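Local coordinates for protein putative TetR-family transcriptional regulator (Syntrophomonas wolfei subsp. wolfei, PDB 3LWJ) that probably binds DNA through an N-terminal helix-turn-helix domain, as a putative transcriptional regulator of the TetR family, at residues Arg13-Lys16 with Ile17-Ser21; Asp23-Glu27 with Lys28-Asn32; Ser154-Ala157 with His158-Leu161. All coordinates share one frame; numbering follows the deposited sequence.

Contact 1. Residues Arg13-Lys16 with Ile17-Ser21; sequences RRQK and ILTCS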
ATOM      1  N   ARG A  13      26.993   8.417 -18.139  1.00 39.81           N
ATOM      2  CA  ARG A  13      27.348   7.116 -17.584  1.00 38.92           C
ATOM      3  C   ARG A  13      26.501   6.678 -16.405  1.00 35.86           C
ATOM      4  O   ARG A  13      26.078   5.524 -16.371  1.00 35.73           O
ATOM      5  CB  ARG A  13      28.769   7.128 -17.096  1.00 38.09           C
ATOM      6  CG  ARG A  13      29.759   7.076 -18.167  1.00 44.15           C
ATOM      7  CD  ARG A  13      31.076   7.093 -17.494  1.00 48.68           C
ATOM      8  NE  ARG A  13      32.175   6.982 -18.416  1.00 49.44           N
ATOM      9  CZ  ARG A  13      33.440   6.944 -18.031  1.00 50.88           C
ATOM     10  NH1 ARG A  13      33.773   7.005 -16.745  1.00 53.53           N
ATOM     11  NH2 ARG A  13      34.371   6.844 -18.942  1.00 52.67           N
ATOM     12  N   ARG A  14      26.326   7.570 -15.419  1.00 33.45           N
ATOM     13  CA  ARG A  14      25.419   7.317 -14.292  0.70 33.69           C
ATOM     14  C   ARG A  14      24.058   6.901 -14.846  1.00 33.16           C
ATOM     15  O   ARG A  14      23.484   5.891 -14.433  1.00 31.83           O
ATOM     16  CB  ARG A  14      25.278   8.564 -13.398  0.70 32.82           C
ATOM     17  CG  ARG A  14      24.491   8.358 -12.085  0.70 34.12           C
ATOM     18  CD  ARG A  14      24.156   9.700 -11.432  0.70 33.63           C
ATOM     19  NE  ARG A  14      23.168   9.622 -10.352  0.70 31.09           N
ATOM     20  CZ  ARG A  14      21.852   9.850 -10.463  0.70 28.69           C
ATOM     21  NH1 ARG A  14      21.268  10.177 -11.603  0.70 17.84           N
ATOM     22  NH2 ARG A  14      21.093   9.757  -9.387  0.70 29.15           N
ATOM     23  N   GLN A  15      23.563   7.678 -15.804  1.00 33.35           N
ATOM     24  CA  GLN A  15      22.290   7.381 -16.461  1.00 34.56           C
ATOM     25  C   GLN A  15      22.273   6.051 -17.218  1.00 34.66           C
ATOM     26  O   GLN A  15      21.256   5.344 -17.220  1.00 35.78           O
ATOM     27  CB  GLN A  15      21.900   8.491 -17.454  1.00 35.76           C
ATOM     28  CG  GLN A  15      20.442   8.368 -17.935  1.00 36.35           C
ATOM     29  CD  GLN A  15      19.487   8.391 -16.780  1.00 42.68           C
ATOM     30  OE1 GLN A  15      19.566   9.283 -15.940  1.00 48.79           O
ATOM     31  NE2 GLN A  15      18.606   7.388 -16.692  1.00 41.75           N
ATOM     32  N   LYS A  16      23.354   5.727 -17.916  1.00 32.76           N
ATOM     33  CA  LYS A  16      23.358   4.470 -18.641  1.00 31.34           C
ATOM     34  C   LYS A  16      23.212   3.322 -17.649  1.00 29.16           C
ATOM     35  O   LYS A  16      22.473   2.381 -17.917  1.00 29.90           O
ATOM     36  CB  LYS A  16      24.628   4.277 -19.477  1.00 33.57           C
ATOM     37  CG  LYS A  16      24.425   3.208 -20.558  1.00 36.56           C
ATOM     38  CD  LYS A  16      25.701   2.807 -21.268  1.00 41.93           C
ATOM     39  CE  LYS A  16      25.393   1.766 -22.347  1.00 41.76           C
ATOM     40  NZ  LYS A  16      26.596   0.989 -22.750  1.00 44.55           N
ATOM     41  N   ILE A  17      23.921   3.390 -16.520  1.00 28.04           N
ATOM     42  CA  ILE A  17      23.902   2.278 -15.539  1.00 29.23           C
ATOM     43  C   ILE A  17      22.477   2.127 -14.947  1.00 28.54           C
ATOM     44  O   ILE A  17      21.975   1.012 -14.815  1.00 27.53           O
ATOM     45  CB  ILE A  17      24.980   2.424 -14.422  1.00 28.11           C
ATOM     46  CG1 ILE A  17      26.401   2.465 -15.002  1.00 27.35           C
ATOM     47  CG2 ILE A  17      24.915   1.262 -13.449  1.00 28.35           C
ATOM     48  CD1 ILE A  17      27.439   3.075 -14.039  1.00 24.21           C
ATOM     49  N   LEU A  18      21.835   3.257 -14.643  1.00 29.69           N
ATOM     50  CA  LEU A  18      20.461   3.276 -14.118  1.00 31.76           C
ATOM     51  C   LEU A  18      19.425   2.726 -15.109  1.00 32.52           C
ATOM     52  O   LEU A  18      18.563   1.948 -14.718  1.00 32.78           O
ATOM     53  CB  LEU A  18      20.073   4.688 -13.654  1.00 31.53           C
ATOM     54  CG  LEU A  18      20.926   5.298 -12.530  1.00 31.40           C
ATOM     55  CD1 LEU A  18      20.482   6.727 -12.230  1.00 29.24           C
ATOM     56  CD2 LEU A  18      20.915   4.438 -11.252  1.00 30.65           C
ATOM     57  N   THR A  19      19.504   3.100 -16.385  1.00 34.86           N
ATOM     58  CA  THR A  19      18.532   2.598 -17.375  1.00 34.98           C
ATOM     59  C   THR A  19      18.676   1.087 -17.538  1.00 34.30           C
ATOM     60  O   THR A  19      17.671   0.350 -17.478  1.00 32.36           O
ATOM     61  CB  THR A  19      18.674   3.277 -18.766  1.00 37.21           C
ATOM     62  OG1 THR A  19      18.903   4.678 -18.594  1.00 39.22           O
ATOM     63  CG2 THR A  19      17.397   3.078 -19.590  1.00 33.77           C
ATOM     64  N   CYS A  20      19.920   0.631 -17.714  1.00 31.90           N
ATOM     65  CA  CYS A  20      20.214  -0.812 -17.835  1.00 33.21           C
ATOM     66  C   CYS A  20      19.770  -1.626 -16.611  1.00 30.25           C
ATOM     67  O   CYS A  20      19.288  -2.751 -16.748  1.00 26.30           O
ATOM     68  CB  CYS A  20      21.716  -1.061 -18.063  1.00 34.16           C
ATOM     69  SG  CYS A  20      22.360  -0.423 -19.625  1.00 43.07           S
ATOM     70  N   SER A  21      19.971  -1.054 -15.428  1.00 29.11           N
ATOM     71  CA  SER A  21      19.596  -1.701 -14.174  1.00 29.55           C
ATOM     72  C   SER A  21      18.073  -1.856 -14.103  1.00 29.19           C
ATOM     73  O   SER A  21      17.547  -2.924 -13.771  1.00 27.04           O
ATOM     74  CB  SER A  21      20.101  -0.879 -12.964  1.00 29.08           C
ATOM     75  OG  SER A  21      21.510  -0.843 -12.895  1.00 29.63           O
TER
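In helix 10-28, the first helix of the TetR-type DNA-binding domain, R14 and Q15 reach one turn onward to L18 and T19. In one of its two deposited conformers, the guanidinium of R14 has L18 CD1 over one face, offset toward the rim, with R14 NH1 and L18 CD1 3.6 Å apart. CG of R14 lies anti to the backbone N (chi1 -173°) and the chain runs out extended to NE, which carries the charged end past the leucine to a salt bridge between NH1 and D66 on helix 56-79. In this conformer the methyl packs beneath a carboxylate-held cation. Next to this pair, the carbonyl of Q15 is gripped twice by T19: Q15 O takes T19 N at 3.0 Å and T19 OG1 at 2.8 Å, the two donors arriving from opposite faces of its plane. The bent side chain of Q15 leans over the same hydroxyl, NE2 lying 3.3 Å from T19 OG1. S21 repeats the pattern, its OG bonding I17 O at 2.7 Å from above the carbonyl plane, so a second hydroxyl is satisfied by its own helix. K16 extends away to bond the backbone O of S42, while I17 packs on F49 and Y52. Hydroxyls folded back onto the carbonyl four residues earlier are characteristic of serine and threonine within an alpha-helix, here in the first helix of a TetR DNA-binding domain.

Contact 2. Residues Asp23-Glu27 with Lys28-Asn32; sequences DLFIE and KGYYN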
ATOM      1  N   ASP A  23      16.049  -1.934 -16.676  1.00 29.74           N
ATOM      2  CA  ASP A  23      15.632  -2.948 -17.672  1.00 28.83           C
ATOM      3  C   ASP A  23      15.828  -4.375 -17.173  1.00 26.31           C
ATOM      4  O   ASP A  23      14.966  -5.231 -17.378  1.00 23.17           O
ATOM      5  CB  ASP A  23      16.379  -2.788 -19.014  1.00 33.99           C
ATOM      6  CG  ASP A  23      16.071  -1.452 -19.720  1.00 33.86           C
ATOM      7  OD1 ASP A  23      15.133  -0.739 -19.322  1.00 34.62           O
ATOM      8  OD2 ASP A  23      16.802  -1.104 -20.664  1.00 49.13           O
ATOM      9  N   LEU A  24      16.984  -4.640 -16.556  1.00 25.78           N
ATOM     10  CA  LEU A  24      17.294  -5.971 -16.016  1.00 25.24           C
ATOM     11  C   LEU A  24      16.370  -6.345 -14.824  1.00 26.16           C
ATOM     12  O   LEU A  24      15.958  -7.514 -14.667  1.00 24.11           O
ATOM     13  CB  LEU A  24      18.778  -6.067 -15.602  1.00 26.43           C
ATOM     14  CG  LEU A  24      19.850  -6.294 -16.678  1.00 25.92           C
ATOM     15  CD1 LEU A  24      21.222  -6.005 -16.086  1.00 26.19           C
ATOM     16  CD2 LEU A  24      19.814  -7.720 -17.227  1.00 27.50           C
ATOM     17  N   PHE A  25      16.045  -5.358 -13.987  1.00 26.55           N
ATOM     18  CA  PHE A  25      15.137  -5.581 -12.866  1.00 28.12           C
ATOM     19  C   PHE A  25      13.759  -6.041 -13.398  1.00 27.50           C
ATOM     20  O   PHE A  25      13.208  -7.035 -12.921  1.00 29.38           O
ATOM     21  CB  PHE A  25      14.967  -4.304 -12.001  1.00 29.73           C
ATOM     22  CG  PHE A  25      16.209  -3.876 -11.236  1.00 24.24           C
ATOM     23  CD1 PHE A  25      17.276  -4.717 -11.041  1.00 21.72           C
ATOM     24  CD2 PHE A  25      16.244  -2.624 -10.643  1.00 26.75           C
ATOM     25  CE1 PHE A  25      18.368  -4.306 -10.336  1.00 23.59           C
ATOM     26  CE2 PHE A  25      17.339  -2.207  -9.930  1.00 24.08           C
ATOM     27  CZ  PHE A  25      18.405  -3.030  -9.789  1.00 22.82           C
ATOM     28  N   ILE A  26      13.240  -5.323 -14.392  1.00 29.11           N
ATOM     29  CA  ILE A  26      11.985  -5.685 -15.081  1.00 30.51           C
ATOM     30  C   ILE A  26      12.049  -7.070 -15.745  1.00 32.25           C
ATOM     31  O   ILE A  26      11.123  -7.854 -15.634  1.00 32.46           O
ATOM     32  CB  ILE A  26      11.634  -4.654 -16.190  1.00 32.30           C
ATOM     33  CG1 ILE A  26      11.235  -3.318 -15.568  1.00 33.14           C
ATOM     34  CG2 ILE A  26      10.519  -5.199 -17.100  1.00 26.73           C
ATOM     35  CD1 ILE A  26       9.996  -3.386 -14.733  1.00 27.25           C
ATOM     36  N   GLU A  27      13.160  -7.374 -16.408  1.00 34.18           N
ATOM     37  CA  GLU A  27      13.282  -8.597 -17.215  1.00 33.56           C
ATOM     38  C   GLU A  27      13.551  -9.876 -16.404  1.00 34.13           C
ATOM     39  O   GLU A  27      12.983 -10.936 -16.701  1.00 34.01           O
ATOM     40  CB  GLU A  27      14.387  -8.396 -18.231  1.00 32.91           C
ATOM     41  CG  GLU A  27      14.639  -9.585 -19.114  1.00 43.22           C
ATOM     42  CD  GLU A  27      15.880  -9.413 -19.957  1.00 50.79           C
ATOM     43  OE1 GLU A  27      16.026  -8.332 -20.564  1.00 57.31           O
ATOM     44  OE2 GLU A  27      16.700 -10.357 -20.010  1.00 50.39           O
ATOM     45  N   LYS A  28      14.448  -9.785 -15.417  1.00 33.95           N
ATOM     46  CA  LYS A  28      14.884 -10.956 -14.624  1.00 32.84           C
ATOM     47  C   LYS A  28      14.335 -10.977 -13.198  1.00 29.96           C
ATOM     48  O   LYS A  28      14.398 -12.028 -12.529  1.00 29.39           O
ATOM     49  CB  LYS A  28      16.420 -11.007 -14.524  1.00 34.45           C
ATOM     50  CG  LYS A  28      17.190 -10.964 -15.846  1.00 38.03           C
ATOM     51  CD  LYS A  28      18.706 -11.051 -15.614  1.00 43.45           C
ATOM     52  CE  LYS A  28      19.090 -12.233 -14.710  1.00 46.02           C
ATOM     53  NZ  LYS A  28      20.544 -12.606 -14.778  1.00 49.48           N
ATOM     54  N   GLY A  29      13.825  -9.831 -12.731  1.00 28.42           N
ATOM     55  CA  GLY A  29      13.470  -9.643 -11.312  1.00 28.08           C
ATOM     56  C   GLY A  29      14.636  -9.053 -10.490  1.00 27.71           C
ATOM     57  O   GLY A  29      15.790  -9.463 -10.650  1.00 26.45           O
ATOM     58  N   TYR A  30      14.318  -8.099  -9.616  1.00 24.15           N
ATOM     59  CA  TYR A  30      15.304  -7.354  -8.816  1.00 26.85           C
ATOM     60  C   TYR A  30      16.321  -8.251  -8.083  1.00 26.41           C
ATOM     61  O   TYR A  30      17.521  -7.983  -8.106  1.00 27.64           O
ATOM     62  CB  TYR A  30      14.584  -6.429  -7.805  1.00 26.17           C
ATOM     63  CG  TYR A  30      15.552  -5.655  -6.946  1.00 23.21           C
ATOM     64  CD1 TYR A  30      16.000  -4.400  -7.338  1.00 20.96           C
ATOM     65  CD2 TYR A  30      16.087  -6.213  -5.774  1.00 24.45           C
ATOM     66  CE1 TYR A  30      16.934  -3.701  -6.580  1.00 27.51           C
ATOM     67  CE2 TYR A  30      17.014  -5.512  -5.004  1.00 25.59           C
ATOM     68  CZ  TYR A  30      17.444  -4.264  -5.426  1.00 24.78           C
ATOM     69  OH  TYR A  30      18.360  -3.528  -4.679  1.00 35.50           O
ATOM     70  N   TYR A  31      15.847  -9.320  -7.458  1.00 25.34           N
ATOM     71  CA  TYR A  31      16.718 -10.210  -6.680  1.00 27.43           C
ATOM     72  C   TYR A  31      17.567 -11.141  -7.531  1.00 30.96           C
ATOM     73  O   TYR A  31      18.744 -11.424  -7.177  1.00 32.53           O
ATOM     74  CB  TYR A  31      15.892 -10.995  -5.665  1.00 27.87           C
ATOM     75  CG  TYR A  31      15.419 -10.073  -4.574  1.00 28.43           C
ATOM     76  CD1 TYR A  31      16.334  -9.545  -3.652  1.00 23.46           C
ATOM     77  CD2 TYR A  31      14.102  -9.672  -4.496  1.00 25.37           C
ATOM     78  CE1 TYR A  31      15.937  -8.697  -2.656  1.00 21.26           C
ATOM     79  CE2 TYR A  31      13.681  -8.792  -3.513  1.00 23.19           C
ATOM     80  CZ  TYR A  31      14.605  -8.309  -2.587  1.00 24.59           C
ATOM     81  OH  TYR A  31      14.201  -7.447  -1.595  1.00 21.07           O
ATOM     82  N   ASN A  32      16.992 -11.582  -8.652  1.00 29.41           N
ATOM     83  CA  ASN A  32      17.718 -12.390  -9.652  1.00 28.36           C
ATOM     84  C   ASN A  32      18.754 -11.611 -10.461  1.00 25.78           C
ATOM     85  O   ASN A  32      19.566 -12.225 -11.119  1.00 25.52           O
ATOM     86  CB  ASN A  32      16.744 -13.028 -10.660  1.00 27.71           C
ATOM     87  CG  ASN A  32      15.722 -13.965 -10.007  1.00 27.82           C
ATOM     88  OD1 ASN A  32      16.062 -14.773  -9.154  1.00 25.60           O
ATOM     89  ND2 ASN A  32      14.464 -13.867 -10.434  1.00 24.22           N
TER
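F25 and Y30 meet where helix 10-28 ends and the chain turns toward the helix-turn-helix motif predicted to follow in this TetR-type domain. From CB, the Y30 side chain starts with CG anti to the backbone N (chi1 179°), which sets the two side chains side by side, pointing the same way, and turns an edge of the Y30 ring toward F25. CD1 of Y30 then sits over the centre of the F25 face, 3.5 Å above the plane, touching F25 CE2 at 3.6 Å. CE1, one bond further, lies 3.6 Å from F25 CZ. The result is an edge-to-face pair, the edge of Y30 turned to the face of F25, with planes inclined at 54° and ring centroids 4.6 Å apart. CD2, on the other side of the Y30 ring, is over the centre of the Y31 ring. At the tip, OH leaves F25 behind and bonds E57 on helix 56-79, while V113 and I120 also pack against the tyrosine.

The helix is left at G29, the first residue outside helical angles. Its positive phi of 92° would jam a CB against the preceding carbonyl, and N32 would crowd it as well. K28 N still closes a regular helical bond to L24 O, but G29 N reaches F25 O only weakly. K28 lies side by side with L24, its CD 3.9 Å from L24 CD2, before the chain bends and NZ forms a salt bridge with D37. Beyond the last turn, the carbonyl of K28 is taken by N32: ND2 donates to K28 O at 2.8 Å, nearly along the C=O axis, and that oxygen lies in the amide plane of N32.

Contact 3. Residues Ser154-Ala157 with His158-Leu161; sequences SPIA and HSIL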
ATOM      1  N   SER A 154       0.594  14.148   9.851  1.00 21.18           N
ATOM      2  CA  SER A 154       1.193  12.898   9.408  1.00 21.06           C
ATOM      3  C   SER A 154       0.179  11.863   8.896  1.00 22.77           C
ATOM      4  O   SER A 154       0.412  11.270   7.854  1.00 22.93           O
ATOM      5  CB  SER A 154       2.074  12.285  10.495  1.00 23.08           C
ATOM      6  OG  SER A 154       2.551  11.043  10.045  1.00 23.82           O
ATOM      7  N   PRO A 155      -0.957  11.669   9.591  1.00 22.12           N
ATOM      8  CA  PRO A 155      -1.994  10.776   9.017  1.00 21.66           C
ATOM      9  C   PRO A 155      -2.497  11.200   7.638  1.00 23.03           C
ATOM     10  O   PRO A 155      -2.791  10.345   6.771  1.00 23.44           O
ATOM     11  CB  PRO A 155      -3.142  10.859  10.023  1.00 22.23           C
ATOM     12  CG  PRO A 155      -2.489  11.369  11.357  1.00 24.66           C
ATOM     13  CD  PRO A 155      -1.374  12.263  10.875  1.00 23.20           C
ATOM     14  N   ILE A 156      -2.617  12.498   7.405  1.00 22.74           N
ATOM     15  CA  ILE A 156      -3.024  12.955   6.073  1.00 20.14           C
ATOM     16  C   ILE A 156      -1.967  12.676   5.002  1.00 19.43           C
ATOM     17  O   ILE A 156      -2.301  12.218   3.905  1.00 22.78           O
ATOM     18  CB  ILE A 156      -3.435  14.439   6.031  1.00 22.10           C
ATOM     19  CG1 ILE A 156      -4.488  14.773   7.120  1.00 17.79           C
ATOM     20  CG2 ILE A 156      -3.981  14.783   4.659  1.00 16.65           C
ATOM     21  CD1 ILE A 156      -5.606  13.809   7.251  1.00 21.94           C
ATOM     22  N   ALA A 157      -0.702  12.893   5.316  1.00 20.25           N
ATOM     23  CA  ALA A 157       0.397  12.676   4.357  1.00 19.42           C
ATOM     24  C   ALA A 157       0.499  11.185   4.044  1.00 18.80           C
ATOM     25  O   ALA A 157       0.612  10.777   2.878  1.00 16.35           O
ATOM     26  CB  ALA A 157       1.697  13.228   4.936  1.00 18.35           C
ATOM     27  N   HIS A 158       0.374  10.364   5.087  1.00 15.81           N
ATOM     28  CA  HIS A 158       0.332   8.925   4.914  1.00 20.21           C
ATOM     29  C   HIS A 158      -0.869   8.478   4.073  1.00 23.24           C
ATOM     30  O   HIS A 158      -0.729   7.612   3.204  1.00 24.15           O
ATOM     31  CB  HIS A 158       0.325   8.202   6.272  1.00 22.72           C
ATOM     32  CG  HIS A 158       1.667   8.122   6.919  1.00 21.92           C
ATOM     33  ND1 HIS A 158       2.156   9.104   7.754  1.00 22.34           N
ATOM     34  CD2 HIS A 158       2.614   7.156   6.877  1.00 25.13           C
ATOM     35  CE1 HIS A 158       3.341   8.739   8.212  1.00 23.79           C
ATOM     36  NE2 HIS A 158       3.649   7.566   7.685  1.00 26.49           N
ATOM     37  N   SER A 159      -2.039   9.095   4.258  1.00 23.73           N
ATOM     38  CA  SER A 159      -3.188   8.706   3.441  1.00 18.52           C
ATOM     39  C   SER A 159      -3.033   9.037   1.981  1.00 20.51           C
ATOM     40  O   SER A 159      -3.471   8.245   1.118  1.00 21.02           O
ATOM     41  CB  SER A 159      -4.498   9.292   4.000  1.00 23.44           C
ATOM     42  OG  SER A 159      -4.670  10.672   3.732  1.00 21.91           O
ATOM     43  N   ILE A 160      -2.395  10.178   1.686  1.00 19.90           N
ATOM     44  CA  ILE A 160      -2.089  10.583   0.295  1.00 22.59           C
ATOM     45  C   ILE A 160      -1.127   9.588  -0.331  1.00 22.16           C
ATOM     46  O   ILE A 160      -1.417   9.000  -1.373  1.00 22.69           O
ATOM     47  CB  ILE A 160      -1.496  11.991   0.213  1.00 21.95           C
ATOM     48  CG1 ILE A 160      -2.492  13.027   0.769  1.00 23.82           C
ATOM     49  CG2 ILE A 160      -1.128  12.302  -1.232  1.00 18.20           C
ATOM     50  CD1 ILE A 160      -1.843  14.446   1.005  1.00 21.25           C
ATOM     51  N   LEU A 161      -0.029   9.320   0.366  1.00 23.08           N
ATOM     52  CA  LEU A 161       0.934   8.360  -0.115  1.00 21.13           C
ATOM     53  C   LEU A 161       0.306   6.994  -0.300  1.00 22.11           C
ATOM     54  O   LEU A 161       0.504   6.367  -1.334  1.00 19.20           O
ATOM     55  CB  LEU A 161       2.166   8.252   0.791  1.00 23.39           C
ATOM     56  CG  LEU A 161       3.317   7.388   0.217  1.00 22.43           C
ATOM     57  CD1 LEU A 161       3.637   7.757  -1.212  1.00 30.29           C
ATOM     58  CD2 LEU A 161       4.570   7.492   1.074  1.00 32.21           C
TER
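H158 folds back over the preceding turn and makes one of the contact's two tight grips. S154 O receives two bonds from this one residue: H158 N at 2.9 Å, nearly head-on to the carbonyl, and H158 ND1 at 2.8 Å, from well above the carbonyl plane. CG lies beside the backbone N (chi1 -78°), which brings the imidazole back toward S154, and the oxygen falls within the ring plane, only 3° out of it. S154 OG also comes close to the ring edge, 3.0 Å from H158 CE1. These bonds fix the rotation of the ring, and its far nitrogen, NE2, is hydrogen-bonded to K170 of the second subunit. The contact therefore lies in the all-helical dimer interface of this TetR-family protein, where helix 153-173 meets the neighbouring subunit: M185 and F189 of that subunit pack on H158 and S159. With an alanine in place of the histidine the ring is gone, which is likely to leave S154 O with one donor fewer, K170 of the second subunit without this partner, and a gap beside M185 of that subunit. S159 makes a second close grip, its OG bonding I156 O at 2.8 Å from the same face of the carbonyl plane as I160 N. The apolar side chains meet more loosely: I156 CG2 and I160 CD1 approach only to 4.2 Å. Even this looser side is buried, not open to solvent, with I156 touching I139 of its own chain and T192 of the second subunit, while L161 leads away to lie on E128 of helix 118-144.

Overall arrangement
Contacts 1 and 2 follow each other in series on helix 10-28, their centres about 14 Å apart; contact 1 lies within the helix and contact 2 covers its end and the loop leading to helix 35-42. Contact 3 comes much later in the chain, on helix 153-173, across the centre of the chain from the other two: its centre is about 32 Å from that of contact 1 and about 30 Å from that of contact 2, with no touch to either. The division matches the TetR plan, in which an N-terminal domain probably reads DNA while C-terminal helices form the dimer. Contact 2 also meets helices 104-113 and 118-144, and contact 3 packs on 118-144 too.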